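Cbm77-rfpl (Ruminococcus flavefaciens, PDB 5FU5) probably binds plant cell-wall polysaccharides as a non-catalytic carbohydrate-binding module of the cellulosome, helping to direct an attached enzyme to its substrate. Local coordinates at residues 56-70 against 105-117. Residues are numbered along the deposited sequence; the frame is centred on the assembly and turned at random.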
loop_
_atom_site.group_PDB
_atom_site.type_symbol
_atom_site.label_atom_id
_atom_site.label_comp_id
_atom_site.label_asym_id
_atom_site.label_seq_id
_atom_site.Cartn_x
_atom_site.Cartn_y
_atom_site.Cartn_z
ATOM N N PHE A 56 -8.469 3.726 4.646
ATOM C CA PHE A 56 -9.497 2.921 3.996
ATOM C C PHE A 56 -10.277 2.173 5.050
ATOM O O PHE A 56 -9.791 1.986 6.174
ATOM C CB PHE A 56 -8.924 1.964 2.973
ATOM C CG PHE A 56 -8.027 0.890 3.536
ATOM C CD1 PHE A 56 -6.705 1.170 3.822
ATOM C CD2 PHE A 56 -8.502 -0.394 3.772
ATOM C CE1 PHE A 56 -5.855 0.172 4.291
ATOM C CE2 PHE A 56 -7.651 -1.389 4.277
ATOM C CZ PHE A 56 -6.348 -1.096 4.548
ATOM N N THR A 57 -11.462 1.715 4.656
ATOM C CA THR A 57 -12.307 0.870 5.471
ATOM C C THR A 57 -12.380 -0.507 4.817
ATOM O O THR A 57 -12.857 -0.662 3.690
ATOM C CB THR A 57 -13.695 1.484 5.696
ATOM O OG1 THR A 57 -13.585 2.750 6.341
ATOM C CG2 THR A 57 -14.561 0.560 6.606
ATOM N N ALA A 58 -11.803 -1.503 5.501
ATOM C CA ALA A 58 -11.886 -2.883 5.081
ATOM C C ALA A 58 -13.315 -3.334 5.235
ATOM O O ALA A 58 -13.844 -3.285 6.344
ATOM C CB ALA A 58 -10.959 -3.790 5.906
ATOM N N PRO A 59 -13.957 -3.816 4.147
ATOM C CA PRO A 59 -15.339 -4.267 4.284
ATOM C C PRO A 59 -15.522 -5.641 4.956
ATOM O O PRO A 59 -16.628 -5.982 5.400
ATOM C CB PRO A 59 -15.816 -4.331 2.846
ATOM C CG PRO A 59 -14.618 -4.518 2.030
ATOM C CD PRO A 59 -13.500 -3.860 2.755
ATOM N N SER A 60 -14.399 -6.389 5.019
ATOM C CA SER A 60 -14.299 -7.632 5.710
ATOM C C SER A 60 -12.826 -7.886 6.017
ATOM O O SER A 60 -11.959 -7.188 5.501
ATOM C CB SER A 60 -14.905 -8.768 4.901
ATOM O OG SER A 60 -14.291 -8.870 3.625
ATOM N N ALA A 61 -12.568 -8.902 6.862
ATOM C CA ALA A 61 -11.182 -9.246 7.171
ATOM C C ALA A 61 -10.492 -9.751 5.900
ATOM O O ALA A 61 -11.128 -10.217 4.945
ATOM C CB ALA A 61 -11.122 -10.301 8.247
ATOM N N GLY A 62 -9.181 -9.674 5.889
ATOM C CA GLY A 62 -8.420 -9.936 4.696
ATOM C C GLY A 62 -6.970 -9.558 4.815
ATOM O O GLY A 62 -6.418 -9.551 5.907
ATOM N N LYS A 63 -6.342 -9.239 3.689
ATOM C CA LYS A 63 -4.917 -9.069 3.616
ATOM C C LYS A 63 -4.583 -7.833 2.834
ATOM O O LYS A 63 -5.055 -7.669 1.705
ATOM C CB LYS A 63 -4.239 -10.285 2.976
ATOM C CG LYS A 63 -2.714 -10.178 2.912
ATOM C CD LYS A 63 -2.013 -11.386 2.346
ATOM C CE LYS A 63 -2.253 -11.581 0.889
ATOM N NZ LYS A 63 -1.467 -12.756 0.409
ATOM N N LEU A 64 -3.761 -6.982 3.403
ATOM C CA LEU A 64 -3.182 -5.836 2.744
ATOM C C LEU A 64 -1.789 -6.169 2.186
ATOM O O LEU A 64 -0.957 -6.712 2.918
ATOM C CB LEU A 64 -3.103 -4.653 3.718
ATOM C CG LEU A 64 -2.427 -3.368 3.195
ATOM C CD1 LEU A 64 -3.297 -2.615 2.182
ATOM C CD2 LEU A 64 -2.089 -2.455 4.363
ATOM N N THR A 65 -1.542 -5.836 0.906
ATOM C CA THR A 65 -0.246 -5.937 0.289
ATOM C C THR A 65 0.224 -4.589 -0.178
ATOM O O THR A 65 -0.519 -3.830 -0.811
ATOM C CB THR A 65 -0.301 -6.905 -0.933
ATOM O OG1 THR A 65 -0.707 -8.202 -0.526
ATOM C CG2 THR A 65 1.016 -7.018 -1.666
ATOM N N LEU A 66 1.457 -4.243 0.168
ATOM C CA LEU A 66 2.108 -2.954 -0.146
ATOM C C LEU A 66 3.416 -3.240 -0.836
ATOM O O LEU A 66 4.209 -4.030 -0.336
ATOM C CB LEU A 66 2.380 -2.108 1.101
ATOM C CG LEU A 66 1.185 -1.793 1.952
ATOM C CD1 LEU A 66 1.697 -1.119 3.225
ATOM C CD2 LEU A 66 0.184 -0.928 1.227
ATOM N N VAL A 67 3.643 -2.641 -2.012
ATOM C CA VAL A 67 4.828 -2.951 -2.836
ATOM C C VAL A 67 5.686 -1.692 -2.969
ATOM O O VAL A 67 5.177 -0.635 -3.423
ATOM C CB VAL A 67 4.425 -3.445 -4.237
ATOM C CG1 VAL A 67 5.653 -3.737 -5.104
ATOM C CG2 VAL A 67 3.454 -4.625 -4.164
ATOM N N PHE A 68 6.954 -1.790 -2.530
ATOM C CA PHE A 68 7.916 -0.698 -2.509
ATOM C C PHE A 68 9.096 -0.942 -3.482
ATOM O O PHE A 68 9.314 -2.081 -3.940
ATOM C CB PHE A 68 8.472 -0.527 -1.087
ATOM C CG PHE A 68 7.424 -0.277 -0.052
ATOM C CD1 PHE A 68 6.699 -1.344 0.508
ATOM C CD2 PHE A 68 7.165 1.030 0.399
ATOM C CE1 PHE A 68 5.773 -1.116 1.499
ATOM C CE2 PHE A 68 6.226 1.254 1.406
ATOM C CZ PHE A 68 5.529 0.185 1.942
ATOM N N ALA A 69 9.879 0.109 -3.744
ATOM C CA ALA A 69 11.173 -0.057 -4.436
ATOM C C ALA A 69 12.205 -0.803 -3.578
ATOM O O ALA A 69 13.040 -1.556 -4.099
ATOM C CB ALA A 69 11.738 1.281 -4.867
ATOM N N GLU A 70 12.151 -0.522 -2.277
ATOM C CA GLU A 70 13.193 -0.931 -1.333
ATOM C C GLU A 70 12.888 -2.346 -0.781
ATOM O O GLU A 70 11.799 -2.589 -0.249
ATOM C CB GLU A 70 13.232 0.098 -0.188
ATOM C CG GLU A 70 13.661 1.513 -0.613
ATOM C CD GLU A 70 12.545 2.407 -1.160
ATOM O OE1 GLU A 70 11.376 2.015 -1.158
ATOM O OE2 GLU A 70 12.861 3.534 -1.591
ATOM N N ALA A 105 12.179 5.795 5.790
ATOM C CA ALA A 105 12.132 6.307 4.454
ATOM C C ALA A 105 12.048 5.140 3.472
ATOM O O ALA A 105 12.767 4.120 3.582
ATOM C CB ALA A 105 13.341 7.165 4.169
ATOM N N CYS A 106 11.105 5.304 2.546
ATOM C CA CYS A 106 10.909 4.379 1.407
ATOM C C CYS A 106 9.768 4.911 0.527
ATOM O O CYS A 106 9.206 5.988 0.783
ATOM C CB CYS A 106 10.602 2.946 1.848
ATOM S SG CYS A 106 9.173 2.826 2.935
ATOM N N ASN A 107 9.475 4.152 -0.523
ATOM C CA ASN A 107 8.653 4.677 -1.634
ATOM C C ASN A 107 7.697 3.593 -2.153
ATOM O O ASN A 107 8.118 2.517 -2.534
ATOM C CB ASN A 107 9.592 5.201 -2.734
ATOM C CG ASN A 107 10.400 6.381 -2.238
ATOM O OD1 ASN A 107 9.855 7.466 -2.019
ATOM N ND2 ASN A 107 11.663 6.145 -1.947
ATOM N N LEU A 108 6.400 3.917 -2.081
ATOM C CA LEU A 108 5.298 2.993 -2.286
ATOM C C LEU A 108 4.766 3.035 -3.744
ATOM O O LEU A 108 4.384 4.109 -4.219
ATOM C CB LEU A 108 4.178 3.322 -1.308
ATOM C CG LEU A 108 2.891 2.459 -1.361
ATOM C CD1 LEU A 108 3.193 0.993 -1.065
ATOM C CD2 LEU A 108 1.816 3.018 -0.475
ATOM N N PHE A 109 4.712 1.874 -4.392
ATOM C CA PHE A 109 4.307 1.814 -5.823
ATOM C C PHE A 109 2.966 1.164 -6.128
ATOM O O PHE A 109 2.343 1.443 -7.171
ATOM C CB PHE A 109 5.409 1.139 -6.639
ATOM C CG PHE A 109 6.670 1.954 -6.773
ATOM C CD1 PHE A 109 7.583 2.062 -5.728
ATOM C CD2 PHE A 109 7.006 2.586 -7.953
ATOM C CE1 PHE A 109 8.717 2.820 -5.846
ATOM C CE2 PHE A 109 8.167 3.303 -8.079
ATOM C CZ PHE A 109 9.040 3.429 -7.039
ATOM N N TYR A 110 2.489 0.293 -5.260
ATOM C CA TYR A 110 1.278 -0.493 -5.519
ATOM C C TYR A 110 0.692 -0.939 -4.203
ATOM O O TYR A 110 1.445 -1.246 -3.266
ATOM C CB TYR A 110 1.630 -1.709 -6.401
ATOM C CG TYR A 110 0.419 -2.489 -6.957
ATOM C CD1 TYR A 110 -0.302 -2.032 -8.048
ATOM C CD2 TYR A 110 0.037 -3.695 -6.364
ATOM C CE1 TYR A 110 -1.374 -2.768 -8.515
ATOM C CE2 TYR A 110 -1.035 -4.422 -6.800
ATOM C CZ TYR A 110 -1.723 -3.984 -7.876
ATOM O OH TYR A 110 -2.792 -4.775 -8.269
ATOM N N MET A 111 -0.621 -1.019 -4.146
ATOM C CA MET A 111 -1.242 -1.631 -3.000
ATOM C C MET A 111 -2.530 -2.331 -3.342
ATOM O O MET A 111 -3.197 -2.013 -4.343
ATOM C CB MET A 111 -1.402 -0.630 -1.863
ATOM C CG MET A 111 -2.316 0.522 -2.114
ATOM S SD MET A 111 -2.405 1.695 -0.733
ATOM C CE MET A 111 -3.281 2.878 -1.729
ATOM N N GLU A 112 -2.816 -3.377 -2.557
ATOM C CA GLU A 112 -4.001 -4.187 -2.722
ATOM C C GLU A 112 -4.557 -4.579 -1.374
ATOM O O GLU A 112 -3.798 -4.871 -0.470
ATOM C CB GLU A 112 -3.700 -5.462 -3.523
ATOM C CG GLU A 112 -4.734 -6.529 -3.255
ATOM C CD GLU A 112 -4.736 -7.661 -4.218
ATOM O OE1 GLU A 112 -3.704 -7.906 -4.892
ATOM O OE2 GLU A 112 -5.809 -8.283 -4.275
ATOM N N TYR A 113 -5.878 -4.586 -1.263
ATOM C CA TYR A 113 -6.554 -5.135 -0.105
ATOM C C TYR A 113 -7.454 -6.242 -0.618
ATOM O O TYR A 113 -8.362 -5.977 -1.406
ATOM C CB TYR A 113 -7.367 -4.088 0.693
ATOM C CG TYR A 113 -7.928 -4.708 1.928
ATOM C CD1 TYR A 113 -7.061 -5.095 2.963
ATOM C CD2 TYR A 113 -9.265 -5.055 2.042
ATOM C CE1 TYR A 113 -7.536 -5.745 4.084
ATOM C CE2 TYR A 113 -9.749 -5.733 3.170
ATOM C CZ TYR A 113 -8.845 -6.037 4.213
ATOM O OH TYR A 113 -9.284 -6.702 5.330
ATOM N N ALA A 114 -7.193 -7.471 -0.168
ATOM C CA ALA A 114 -7.968 -8.674 -0.534
ATOM C C ALA A 114 -8.898 -8.976 0.607
ATOM O O ALA A 114 -8.449 -9.435 1.646
ATOM C CB ALA A 114 -7.046 -9.839 -0.809
ATOM N N ALA A 115 -10.183 -8.748 0.405
ATOM C CA ALA A 115 -11.216 -8.889 1.409
ATOM C C ALA A 115 -11.868 -10.242 1.275
ATOM O O ALA A 115 -12.299 -10.618 0.180
ATOM C CB ALA A 115 -12.251 -7.797 1.268
ATOM N N LEU A 116 -11.988 -10.971 2.377
ATOM C CA LEU A 116 -12.623 -12.292 2.382
ATOM C C LEU A 116 -14.127 -12.228 2.270
ATOM O O LEU A 116 -14.757 -11.283 2.703
ATOM C CB LEU A 116 -12.279 -12.986 3.731
ATOM C CG LEU A 116 -10.808 -13.347 3.953
ATOM C CD1 LEU A 116 -10.551 -13.837 5.396
ATOM C CD2 LEU A 116 -10.348 -14.397 2.977
ATOM N N GLU A 117 -14.708 -13.236 1.619
ATOM C CA GLU A 117 -16.135 -13.372 1.575
ATOM C C GLU A 117 -16.686 -13.722 2.967
ATOM O O GLU A 117 -16.412 -14.799 3.453
ATOM C CB GLU A 117 -16.483 -14.445 0.497
ATOM C CG GLU A 117 -17.957 -14.669 0.227
ATOM C CD GLU A 117 -18.733 -13.410 0.007
ATOM O OE1 GLU A 117 -18.511 -12.749 -1.016
ATOM O OE2 GLU A 117 -19.572 -13.084 0.879
#
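An antiparallel β-sheet ladder with a classic bulge joins strand 62-68, which pairs on its other edge with strand 88-93, to the C-terminal strand 107-116 in this β-rich binding module, with K63, T65 and V67 as hydrogen-bonded partners of A114, E112 and Y110. At the bulge F109 and Y110 both face V67; V67 O takes a short, nearly straight bond from F109 N (2.7 Å) and a weak one from Y110 N. L64, L66 and F68 share a face with Y113, M111 and L108. There L108 CD1 sits over one face of the F68 ring, 4.0 Å from its centroid, while C106 SG approaches the same ring obliquely. Y113 swings its ring away from its own amide nitrogen (chi1 -175°), reaching the loop between strands 53-58 and 62-68: its OH donates to S60 O at 2.7 Å in the carbonyl plane, A58 CB lies 3.5 Å from its CZ, and F56 CE2 rests over one ring face. S60 OG in turn donates to L116 O (2.6 Å). At the far end N107 N meets E70 OE1 and N107 ND2 meets E70 OE2, each at 2.9 Å from the syn side, the backbone donor well out of the carboxylate plane. Side-chain hydrogen bonds thus bracket a backbone ladder with one apolar face, and the paired grip probably fixes the carboxylate's rotation.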